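Side-chain contacts in transcriptional regulatory protein RcsB (PDB 5I4C), which acts as the response regulator of the Rcs phosphorelay, binding regulatory DNA to control genes for capsule synthesis, biofilm formation and cell division, this chain being its receiver domain: residues 69-74 against 81-86; 73-78 against 102-107. One frame throughout, in Å; residues are numbered along the deposited sequence.

Contact 1. Residues 69-74 against 81-86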
# COMPACT_ATOMS: atom_id res chain seq x y z
N THR A 69 10.85 2.90 -21.16
CA THR A 69 11.56 4.15 -21.40
C THR A 69 12.39 4.60 -20.23
O THR A 69 13.55 4.87 -20.37
CB THR A 69 10.51 5.21 -21.74
OG1 THR A 69 9.85 4.81 -22.93
CG2 THR A 69 11.10 6.59 -21.93
N LEU A 70 11.83 4.49 -19.04
CA LEU A 70 12.55 4.86 -17.83
C LEU A 70 13.65 3.86 -17.56
O LEU A 70 14.77 4.25 -17.26
CB LEU A 70 11.59 4.89 -16.65
CG LEU A 70 12.28 5.24 -15.33
CD1 LEU A 70 12.96 6.61 -15.37
CD2 LEU A 70 11.28 5.11 -14.21
N ILE A 71 13.37 2.59 -17.72
CA ILE A 71 14.45 1.61 -17.54
C ILE A 71 15.64 1.83 -18.44
O ILE A 71 16.80 1.75 -18.00
CB ILE A 71 13.99 0.16 -17.65
CG1 ILE A 71 13.00 -0.23 -16.55
CG2 ILE A 71 15.18 -0.82 -17.58
CD1 ILE A 71 13.29 0.45 -15.26
N LYS A 72 15.37 2.07 -19.69
CA LYS A 72 16.42 2.37 -20.69
C LYS A 72 17.22 3.59 -20.31
O LYS A 72 18.43 3.61 -20.41
CB LYS A 72 15.77 2.63 -22.05
CG LYS A 72 15.35 1.38 -22.76
CD LYS A 72 14.65 1.72 -24.08
CE LYS A 72 15.31 0.99 -25.21
NZ LYS A 72 14.36 0.97 -26.34
N TYR A 73 16.55 4.63 -19.88
CA TYR A 73 17.22 5.80 -19.34
C TYR A 73 18.20 5.44 -18.20
O TYR A 73 19.40 5.80 -18.25
CB TYR A 73 16.20 6.89 -18.92
CG TYR A 73 16.88 8.17 -18.56
CD1 TYR A 73 17.49 8.32 -17.31
CD2 TYR A 73 17.09 9.19 -19.53
CE1 TYR A 73 18.23 9.44 -16.99
CE2 TYR A 73 17.80 10.35 -19.18
CZ TYR A 73 18.36 10.47 -17.92
OH TYR A 73 19.09 11.52 -17.52
N ILE A 74 17.72 4.72 -17.20
CA ILE A 74 18.55 4.36 -16.02
C ILE A 74 19.70 3.43 -16.40
O ILE A 74 20.85 3.61 -15.90
CB ILE A 74 17.69 3.74 -14.90
CG1 ILE A 74 16.68 4.79 -14.43
CG2 ILE A 74 18.54 3.33 -13.72
CD1 ILE A 74 15.62 4.27 -13.57
N LEU A 81 23.74 0.50 -11.48
CA LEU A 81 22.63 0.53 -10.51
C LEU A 81 21.76 -0.69 -10.76
O LEU A 81 21.30 -0.91 -11.90
CB LEU A 81 21.82 1.80 -10.68
CG LEU A 81 20.68 2.01 -9.69
CD1 LEU A 81 21.18 2.15 -8.27
CD2 LEU A 81 19.87 3.22 -10.08
N SER A 82 21.55 -1.47 -9.71
CA SER A 82 20.76 -2.70 -9.84
C SER A 82 19.35 -2.27 -9.71
O SER A 82 19.06 -1.31 -9.01
CB SER A 82 21.12 -3.69 -8.77
OG SER A 82 22.46 -4.09 -8.87
N ILE A 83 18.48 -2.92 -10.41
CA ILE A 83 17.09 -2.52 -10.41
C ILE A 83 16.18 -3.69 -10.09
O ILE A 83 16.33 -4.78 -10.69
CB ILE A 83 16.70 -2.00 -11.77
CG1 ILE A 83 17.52 -0.79 -12.12
CG2 ILE A 83 15.21 -1.64 -11.80
CD1 ILE A 83 17.34 -0.47 -13.59
N ILE A 84 15.35 -3.50 -9.10
CA ILE A 84 14.20 -4.33 -8.82
C ILE A 84 12.94 -3.60 -9.20
O ILE A 84 12.64 -2.51 -8.66
CB ILE A 84 14.12 -4.77 -7.37
CG1 ILE A 84 15.34 -5.62 -7.01
CG2 ILE A 84 12.84 -5.59 -7.12
CD1 ILE A 84 15.45 -5.92 -5.52
N VAL A 85 12.19 -4.23 -10.11
CA VAL A 85 10.88 -3.74 -10.53
C VAL A 85 9.78 -4.30 -9.61
O VAL A 85 9.75 -5.47 -9.38
CB VAL A 85 10.62 -4.06 -12.00
CG1 VAL A 85 9.17 -3.82 -12.42
CG2 VAL A 85 11.53 -3.14 -12.83
N LEU A 86 8.88 -3.42 -9.17
CA LEU A 86 7.65 -3.75 -8.46
C LEU A 86 6.52 -3.83 -9.46
O LEU A 86 6.28 -2.86 -10.20
CB LEU A 86 7.30 -2.63 -7.45
CG LEU A 86 8.31 -2.35 -6.34
CD1 LEU A 86 7.90 -1.12 -5.51
CD2 LEU A 86 8.46 -3.61 -5.50
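Ile74 pushes one methyl bump into the notch between Leu81 and Ile83. The bump is Ile74 CG2, which lies 3.9 Å from Leu81 CD2 and 4.0 Å from Ile83 CD1; seen from CG2, the two neighbours stand almost at right angles to each other, so each closes a different flank of the notch. A chi1 of -63° sets CG1 beside the backbone N and leaves CG2, the short branch, anti to it, and CG2 is the branch that enters. Leu81 and Ile83, two residues apart, present their side chains on the same face of the chain as it runs into its strand, and this makes the notch. It is the standard packing of a beta-alpha-beta unit, here strand 52-56, helix 67-77 and strand 82-87 of the CheY-like receiver domain, in which the connecting helix lies against the parallel sheet. One helical turn back towards the N-terminus, Ile71 approaches more loosely, its CD1 4.5 Å from Ile83 CG2. Ile83 thus offers CD1 to Ile74 and CG2 to Ile71. Leu53 of the neighbouring strand also meets both Ile74 and Leu81, and Ile42 of helix 38-44 packs against Ile74.

Contact 2. Residues 73-78 against 102-107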
# COMPACT_ATOMS: atom_id res chain seq x y z
N TYR A 73 16.55 4.63 -19.88
CA TYR A 73 17.22 5.80 -19.34
C TYR A 73 18.20 5.44 -18.20
O TYR A 73 19.40 5.80 -18.25
CB TYR A 73 16.20 6.89 -18.92
CG TYR A 73 16.88 8.17 -18.56
CD1 TYR A 73 17.49 8.32 -17.31
CD2 TYR A 73 17.09 9.19 -19.53
CE1 TYR A 73 18.23 9.44 -16.99
CE2 TYR A 73 17.80 10.35 -19.18
CZ TYR A 73 18.36 10.47 -17.92
OH TYR A 73 19.09 11.52 -17.52
N ILE A 74 17.72 4.72 -17.20
CA ILE A 74 18.55 4.36 -16.02
C ILE A 74 19.70 3.43 -16.40
O ILE A 74 20.85 3.61 -15.90
CB ILE A 74 17.69 3.74 -14.90
CG1 ILE A 74 16.68 4.79 -14.43
CG2 ILE A 74 18.54 3.33 -13.72
CD1 ILE A 74 15.62 4.27 -13.57
N LYS A 75 19.45 2.44 -17.26
CA LYS A 75 20.53 1.54 -17.66
C LYS A 75 21.63 2.25 -18.35
O LYS A 75 22.77 1.88 -18.20
CB LYS A 75 20.09 0.42 -18.59
CG LYS A 75 19.03 -0.52 -18.10
CD LYS A 75 19.35 -1.20 -16.78
CE LYS A 75 20.42 -2.30 -16.86
NZ LYS A 75 20.57 -2.96 -15.50
N ARG A 76 21.29 3.28 -19.10
CA ARG A 76 22.29 4.03 -19.85
C ARG A 76 23.03 5.00 -18.97
O ARG A 76 24.25 5.13 -19.05
CB ARG A 76 21.54 4.74 -20.93
CG ARG A 76 22.38 5.47 -21.85
CD ARG A 76 21.60 5.76 -23.12
NE ARG A 76 22.45 6.74 -23.71
CZ ARG A 76 22.36 8.05 -23.47
NH1 ARG A 76 21.35 8.57 -22.81
NH2 ARG A 76 23.27 8.85 -24.00
N HIS A 77 22.29 5.75 -18.15
CA HIS A 77 22.92 6.81 -17.35
C HIS A 77 23.49 6.35 -15.99
O HIS A 77 24.35 7.01 -15.45
CB HIS A 77 21.91 7.95 -17.10
CG HIS A 77 21.63 8.77 -18.31
ND1 HIS A 77 22.47 9.79 -18.72
CD2 HIS A 77 20.65 8.68 -19.24
CE1 HIS A 77 21.97 10.33 -19.83
NE2 HIS A 77 20.87 9.69 -20.15
N PHE A 78 23.01 5.25 -15.45
CA PHE A 78 23.46 4.67 -14.15
C PHE A 78 23.71 3.17 -14.40
O PHE A 78 23.00 2.28 -13.89
CB PHE A 78 22.42 4.91 -13.06
CG PHE A 78 22.00 6.37 -12.95
CD1 PHE A 78 22.80 7.29 -12.30
CD2 PHE A 78 20.87 6.82 -13.55
CE1 PHE A 78 22.43 8.62 -12.20
CE2 PHE A 78 20.49 8.14 -13.47
CZ PHE A 78 21.26 9.03 -12.78
N ASP A 102 17.76 -6.83 -18.71
CA ASP A 102 18.82 -7.31 -17.81
C ASP A 102 18.73 -6.57 -16.48
O ASP A 102 19.70 -6.17 -15.86
CB ASP A 102 20.24 -7.27 -18.46
CG ASP A 102 21.27 -8.16 -17.70
OD1 ASP A 102 20.95 -9.31 -17.33
OD2 ASP A 102 22.39 -7.69 -17.41
N ILE A 103 17.52 -6.47 -15.99
CA ILE A 103 17.33 -6.01 -14.63
C ILE A 103 17.55 -7.16 -13.65
O ILE A 103 17.60 -8.32 -14.02
CB ILE A 103 15.99 -5.30 -14.47
CG1 ILE A 103 14.82 -6.18 -14.86
CG2 ILE A 103 15.97 -4.05 -15.34
CD1 ILE A 103 13.78 -6.10 -13.83
N GLU A 104 17.69 -6.84 -12.38
CA GLU A 104 18.08 -7.81 -11.41
C GLU A 104 16.91 -8.50 -10.71
O GLU A 104 17.05 -9.62 -10.22
CB GLU A 104 19.02 -7.18 -10.39
CG GLU A 104 20.41 -6.97 -10.94
CD GLU A 104 20.51 -5.79 -11.91
OE1 GLU A 104 19.61 -4.92 -12.01
OE2 GLU A 104 21.51 -5.75 -12.62
N GLY A 105 15.75 -7.87 -10.65
CA GLY A 105 14.70 -8.47 -9.88
C GLY A 105 13.38 -7.96 -10.27
O GLY A 105 13.28 -6.83 -10.82
N ILE A 106 12.39 -8.82 -10.05
CA ILE A 106 10.99 -8.47 -10.21
C ILE A 106 10.26 -9.00 -8.99
O ILE A 106 10.41 -10.13 -8.64
CB ILE A 106 10.32 -9.06 -11.51
CG1 ILE A 106 10.98 -8.47 -12.74
CG2 ILE A 106 8.84 -8.70 -11.50
CD1 ILE A 106 10.64 -9.21 -14.01
N VAL A 107 9.48 -8.15 -8.35
CA VAL A 107 8.71 -8.53 -7.13
C VAL A 107 7.30 -8.08 -7.31
O VAL A 107 7.08 -6.94 -7.70
CB VAL A 107 9.32 -7.78 -5.92
CG1 VAL A 107 8.42 -7.85 -4.66
CG2 VAL A 107 10.69 -8.39 -5.65
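The last turn of helix 67-77 faces the loop that leads into the last strand of the sheet, 105-108, of the receiver domain, and one lysine bridges them. Lys75 sends its ammonium group to the backbone of Asp102, where NZ makes a weak hydrogen bond of 3.3 Å to Asp102 O, with an angle of about 125° at that oxygen. The chain does not run straight: bends at chi2 (-56°) and chi3 (-73°) fold it before NZ reaches the loop, and on the way its side chain touches Ile83. From another direction comes the carboxylate of Glu104, whose two oxygens OE1 and OE2 both stand 4.1 Å from Lys75 NZ. That is beyond a salt bridge, so any attraction is probably a diffuse one that favours the ammonium near the loop. The firmer partners of the acids are different: Glu104 OE1 accepts a hydrogen bond from Ile83 N, and Asp102 OD1 forms a salt bridge with Lys128. Asp102, the first residue after the preceding helix to leave helical angles, has a positive phi. Such a polar link from a helix C-terminus to the loop before a parallel strand fits the layered alpha/beta construction of the CheY-like fold.

In the fold
Both contacts start from helix 67-77; contact 1 reaches strand 82-87 and the residue before it, contact 2 the loop leading into the neighbouring strand 105-108. Their centres are only about 3 Å apart, yet they illustrate how chemistry follows depth. Contact 1 is core: every touching residue is buried, no hydrogen bond crosses, and apolar side chains make the contact. Contact 2 lies at the surface, spans a longer stretch of chain, and rests on one weak hydrogen bond, with perhaps some longer-range attraction between opposite charges. The two strand segments are themselves stitched together, by Val107 N to Val85 O at 2.9 Å and by apolar packing of Ile84 on Val107.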